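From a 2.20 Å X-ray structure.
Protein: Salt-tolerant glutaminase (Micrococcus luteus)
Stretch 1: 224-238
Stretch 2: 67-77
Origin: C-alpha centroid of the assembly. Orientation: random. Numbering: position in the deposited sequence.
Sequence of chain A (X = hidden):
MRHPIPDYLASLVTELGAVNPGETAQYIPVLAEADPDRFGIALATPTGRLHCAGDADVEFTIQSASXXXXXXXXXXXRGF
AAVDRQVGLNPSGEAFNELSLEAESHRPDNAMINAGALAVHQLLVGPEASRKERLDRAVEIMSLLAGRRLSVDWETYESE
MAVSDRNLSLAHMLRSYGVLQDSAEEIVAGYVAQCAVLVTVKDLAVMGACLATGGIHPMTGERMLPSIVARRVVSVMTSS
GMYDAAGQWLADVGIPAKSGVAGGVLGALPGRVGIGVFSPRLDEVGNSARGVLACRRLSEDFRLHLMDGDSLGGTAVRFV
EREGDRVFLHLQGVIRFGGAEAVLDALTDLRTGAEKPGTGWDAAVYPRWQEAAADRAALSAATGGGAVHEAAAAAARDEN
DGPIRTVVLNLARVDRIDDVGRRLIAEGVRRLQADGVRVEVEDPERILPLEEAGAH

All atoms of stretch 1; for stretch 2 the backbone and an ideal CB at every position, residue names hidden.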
# COMPACT_ATOMS: atom_id res chain seq x y z
N MET A 224 9.28 8.79 -15.90
CA MET A 224 10.22 7.83 -16.49
C MET A 224 9.52 6.54 -16.90
O MET A 224 9.96 5.86 -17.82
CB MET A 224 11.32 7.49 -15.49
CG MET A 224 12.01 8.70 -14.89
SD MET A 224 12.57 9.86 -16.15
CE MET A 224 14.01 9.00 -16.78
N LEU A 225 8.43 6.22 -16.21
CA LEU A 225 7.68 4.99 -16.49
C LEU A 225 6.18 5.17 -16.31
O LEU A 225 5.73 5.97 -15.48
CB LEU A 225 8.12 3.87 -15.54
CG LEU A 225 9.56 3.34 -15.52
CD1 LEU A 225 9.76 2.47 -14.28
CD2 LEU A 225 9.84 2.53 -16.79
N PRO A 226 5.38 4.43 -17.09
CA PRO A 226 3.93 4.55 -16.94
C PRO A 226 3.64 4.09 -15.51
O PRO A 226 4.28 3.15 -15.03
CB PRO A 226 3.39 3.56 -17.97
CG PRO A 226 4.46 3.60 -19.05
CD PRO A 226 5.73 3.58 -18.24
N SER A 227 2.71 4.74 -14.82
CA SER A 227 2.41 4.35 -13.45
C SER A 227 2.00 2.88 -13.38
O SER A 227 2.38 2.17 -12.44
CB SER A 227 1.28 5.22 -12.88
OG SER A 227 0.08 5.00 -13.60
N ILE A 228 1.23 2.42 -14.36
CA ILE A 228 0.78 1.03 -14.37
C ILE A 228 1.96 0.05 -14.41
O ILE A 228 1.87 -1.06 -13.88
CB ILE A 228 -0.18 0.77 -15.56
CG1 ILE A 228 -0.83 -0.60 -15.40
CG2 ILE A 228 0.58 0.85 -16.88
CD1 ILE A 228 -1.82 -0.94 -16.49
N VAL A 229 3.07 0.45 -15.04
CA VAL A 229 4.25 -0.41 -15.10
C VAL A 229 4.94 -0.39 -13.74
O VAL A 229 5.37 -1.43 -13.23
CB VAL A 229 5.26 0.08 -16.18
CG1 VAL A 229 6.62 -0.56 -15.93
CG2 VAL A 229 4.75 -0.30 -17.57
N ALA A 230 5.05 0.80 -13.15
CA ALA A 230 5.69 0.94 -11.85
C ALA A 230 4.94 0.10 -10.81
O ALA A 230 5.56 -0.60 -10.01
CB ALA A 230 5.70 2.40 -11.44
N ARG A 231 3.62 0.16 -10.85
CA ARG A 231 2.78 -0.59 -9.92
C ARG A 231 2.99 -2.10 -10.02
O ARG A 231 3.00 -2.80 -9.01
CB ARG A 231 1.30 -0.27 -10.16
CG ARG A 231 0.76 0.93 -9.39
CD ARG A 231 -0.72 1.13 -9.71
NE ARG A 231 -1.32 -0.14 -10.13
CZ ARG A 231 -1.99 -0.31 -11.27
NH1 ARG A 231 -2.15 0.70 -12.11
NH2 ARG A 231 -2.46 -1.51 -11.58
N ARG A 232 3.13 -2.59 -11.24
CA ARG A 232 3.34 -4.01 -11.47
C ARG A 232 4.69 -4.43 -10.90
O ARG A 232 4.82 -5.50 -10.30
CB ARG A 232 3.29 -4.31 -12.98
CG ARG A 232 3.89 -5.66 -13.39
CD ARG A 232 3.14 -6.85 -12.81
NE ARG A 232 1.90 -7.16 -13.52
CZ ARG A 232 1.84 -7.73 -14.72
NH1 ARG A 232 2.95 -8.07 -15.37
NH2 ARG A 232 0.66 -7.98 -15.28
N VAL A 233 5.69 -3.58 -11.09
CA VAL A 233 7.03 -3.89 -10.61
C VAL A 233 7.08 -3.95 -9.09
O VAL A 233 7.60 -4.90 -8.51
CB VAL A 233 8.04 -2.84 -11.11
CG1 VAL A 233 9.40 -3.08 -10.48
CG2 VAL A 233 8.15 -2.93 -12.64
N VAL A 234 6.52 -2.94 -8.43
CA VAL A 234 6.54 -2.94 -6.98
C VAL A 234 5.69 -4.08 -6.43
O VAL A 234 6.00 -4.62 -5.37
CB VAL A 234 6.09 -1.59 -6.43
CG1 VAL A 234 6.21 -1.58 -4.91
CG2 VAL A 234 6.95 -0.47 -7.04
N SER A 235 4.62 -4.46 -7.14
CA SER A 235 3.78 -5.58 -6.69
C SER A 235 4.61 -6.86 -6.69
O SER A 235 4.60 -7.62 -5.72
CB SER A 235 2.56 -5.77 -7.60
OG SER A 235 1.59 -4.74 -7.41
N VAL A 236 5.32 -7.10 -7.78
CA VAL A 236 6.16 -8.29 -7.91
C VAL A 236 7.29 -8.32 -6.88
O VAL A 236 7.67 -9.39 -6.39
CB VAL A 236 6.72 -8.39 -9.34
CG1 VAL A 236 7.72 -9.53 -9.46
CG2 VAL A 236 5.57 -8.60 -10.32
N MET A 237 7.83 -7.15 -6.56
CA MET A 237 8.89 -7.04 -5.56
C MET A 237 8.31 -7.45 -4.20
O MET A 237 8.92 -8.18 -3.43
CB MET A 237 9.41 -5.60 -5.47
CG MET A 237 10.39 -5.18 -6.56
SD MET A 237 10.77 -3.40 -6.47
CE MET A 237 11.75 -3.33 -4.97
N THR A 238 7.11 -6.95 -3.93
CA THR A 238 6.43 -7.24 -2.68
C THR A 238 6.22 -8.74 -2.49
O THR A 238 6.61 -9.30 -1.46
CB THR A 238 5.05 -6.53 -2.64
OG1 THR A 238 5.24 -5.12 -2.80
CG2 THR A 238 4.34 -6.79 -1.31
N UNK A 67 16.89 -6.69 -11.37
CA UNK A 67 15.68 -7.35 -11.84
C UNK A 67 14.41 -6.50 -11.97
O UNK A 67 13.72 -6.56 -12.98
CB UNK A 67 15.38 -8.51 -10.89
N UNK A 68 14.08 -5.70 -10.95
CA UNK A 68 12.86 -4.90 -11.11
C UNK A 68 12.94 -3.88 -12.23
O UNK A 68 11.93 -3.55 -12.85
CB UNK A 68 12.54 -4.18 -9.80
N UNK A 69 14.15 -3.40 -12.51
CA UNK A 69 14.33 -2.40 -13.55
C UNK A 69 14.29 -2.95 -14.98
O UNK A 69 13.70 -2.33 -15.86
CB UNK A 69 15.66 -1.69 -13.33
N UNK A 70 14.89 -4.11 -15.21
CA UNK A 70 14.86 -4.69 -16.54
C UNK A 70 13.42 -5.15 -16.81
O UNK A 70 12.95 -5.10 -17.95
CB UNK A 70 15.86 -5.85 -16.67
N UNK A 71 12.74 -5.58 -15.76
CA UNK A 71 11.35 -6.03 -15.86
C UNK A 71 10.50 -4.84 -16.33
O UNK A 71 9.65 -4.99 -17.20
CB UNK A 71 10.85 -6.58 -14.52
N UNK A 72 10.75 -3.67 -15.77
CA UNK A 72 10.01 -2.47 -16.17
C UNK A 72 10.28 -2.17 -17.66
O UNK A 72 9.35 -1.92 -18.42
CB UNK A 72 10.41 -1.28 -15.30
N UNK A 73 11.55 -2.21 -18.05
CA UNK A 73 11.93 -1.94 -19.44
C UNK A 73 11.22 -2.90 -20.41
O UNK A 73 10.78 -2.49 -21.48
CB UNK A 73 13.45 -2.06 -19.60
N UNK A 74 11.14 -4.17 -20.02
CA UNK A 74 10.49 -5.17 -20.85
C UNK A 74 9.01 -4.85 -21.03
O UNK A 74 8.47 -4.98 -22.13
CB UNK A 74 10.66 -6.56 -20.24
N UNK A 75 8.36 -4.43 -19.95
CA UNK A 75 6.94 -4.09 -20.00
C UNK A 75 6.76 -2.88 -20.91
O UNK A 75 5.85 -2.84 -21.75
CB UNK A 75 6.39 -3.81 -18.60
N UNK A 76 7.62 -1.89 -20.75
CA UNK A 76 7.57 -0.69 -21.57
C UNK A 76 7.80 -1.04 -23.04
O UNK A 76 7.07 -0.60 -23.92
CB UNK A 76 8.61 0.33 -21.09
N UNK A 77 8.81 -1.86 -23.29
CA UNK A 77 9.16 -2.23 -24.66
C UNK A 77 8.23 -3.17 -25.40
O UNK A 77 7.97 -2.97 -26.58
CB UNK A 77 10.55 -2.87 -24.64

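Stretch 2 is helical throughout, and its axis passes helix 227-238 at 9.6 Å with an angle of 143° between N-to-C directions. The two therefore run roughly antiparallel, and positions 68, 71, 72, 75 and 76 lie nearest stretch 1.

Position 67 has nothing of stretch 1 within 5.5 Å of its ideal CB. Almost any helix-compatible residue would suit. It is Lys67, an extended side chain whose NZ is hydrogen-bonded elsewhere in the structure.

At position 68 the CB points toward stretch 1, and the ideal CB lies 3.4 Å from Val233 CG1, which is tight. Met237 SD is also near. A small or compact apolar side chain fits best. A phi of -64° also allows proline, and none of the helical hydrogen bonds within the stretch needs this N. The residue is Pro68. Its CB packs 3.6 Å from Val233 CG1 and 3.9 Å from Met237 SD.

Position 69 points away, so stretch 1 sets little limit on size or polarity. It is Phe69, whose ring makes no contact with stretch 1.

Position 70 is out of reach of stretch 1, and many residues would do. It is Thr70.

Position 71 points toward stretch 1, but its ideal CB is still 4.9 Å from Val233 CG2. There is room for a long side chain. Val233 and Val236 offer apolar surface, and the Arg232 guanidinium offers a donor farther out. A long side chain with an acceptor at its end would suit, as would a large apolar one that forgoes the polar contact. The residue is Tyr71, with chi1 in t. Val236 CG2 meets the ring edge, 3.6 Å from Tyr71 CE2. Arg232 NH1 donates a hydrogen bond to Tyr71 OH at 3.1 Å.

Position 72 faces the middle of the contact. Its ideal CB is 3.9 Å from each of Val233 CG2, Val229 CG1 and Leu225 CD1, so a small residue is favoured. It is Ala72. Its CB fills the space among these three methyl groups.

Position 73 points away and position 74 is out of reach. Both tolerate many residues, and both are alanine, Ala73 and Ala74.

Position 75 points toward stretch 1, with Val229 CG2 4.0 Å from the ideal CB. The aliphatic part of Arg232 lies farther along. A branched or longer apolar residue would suit. It is Leu75: its CB packs 4.0 Å from Val229 CG2, and its CD1 reaches 3.9 Å from Arg232 CG. With Pro68, Tyr71 and Ala72 it forms the hole that receives Val233.

Position 76 points sideways, beside Leu225 and Pro226. A medium apolar side chain would cover them. Val76 does so: its CG2 lies 3.8 Å from Leu225 CD2 and 4.0 Å from Pro226 CD.

Position 77 is beyond stretch 1, and polar residues are acceptable. It is Asp77, whose carboxylate is hydrogen-bonded elsewhere in the structure.

Stretch 2 67-77: KPFTYAAALVD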
# COMPACT_ATOMS: atom_id res chain seq x y z
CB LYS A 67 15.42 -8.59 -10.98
CG LYS A 67 16.51 -9.64 -11.15
CD LYS A 67 16.32 -10.81 -10.19
CE LYS A 67 17.37 -11.89 -10.43
NZ LYS A 67 17.21 -13.00 -9.46
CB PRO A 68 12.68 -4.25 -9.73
CG PRO A 68 14.05 -4.27 -9.14
CD PRO A 68 14.61 -5.58 -9.58
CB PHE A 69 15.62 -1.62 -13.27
CG PHE A 69 15.64 -1.03 -11.89
CD1 PHE A 69 16.56 -1.47 -10.94
CD2 PHE A 69 14.69 -0.08 -11.52
CE1 PHE A 69 16.52 -0.99 -9.63
CE2 PHE A 69 14.64 0.41 -10.21
CZ PHE A 69 15.55 -0.05 -9.26
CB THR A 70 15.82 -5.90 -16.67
OG1 THR A 70 15.66 -6.77 -15.54
CG2 THR A 70 17.25 -5.44 -16.75
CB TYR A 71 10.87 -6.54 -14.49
CG TYR A 71 9.47 -7.11 -14.45
CD1 TYR A 71 8.95 -7.85 -15.53
CD2 TYR A 71 8.68 -6.99 -13.30
CE1 TYR A 71 7.69 -8.45 -15.46
CE2 TYR A 71 7.42 -7.58 -13.22
CZ TYR A 71 6.93 -8.32 -14.30
OH TYR A 71 5.69 -8.93 -14.21
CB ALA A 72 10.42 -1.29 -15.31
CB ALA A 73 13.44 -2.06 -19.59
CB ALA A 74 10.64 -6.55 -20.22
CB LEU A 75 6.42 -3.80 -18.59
CG LEU A 75 6.37 -5.03 -17.67
CD1 LEU A 75 6.32 -4.62 -16.20
CD2 LEU A 75 5.16 -5.88 -18.04
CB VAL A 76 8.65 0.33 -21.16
CG1 VAL A 76 8.78 1.42 -22.23
CG2 VAL A 76 8.29 0.96 -19.83
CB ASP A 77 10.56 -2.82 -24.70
CG ASP A 77 11.62 -1.82 -24.30
OD1 ASP A 77 11.45 -0.63 -24.62
OD2 ASP A 77 12.63 -2.23 -23.68
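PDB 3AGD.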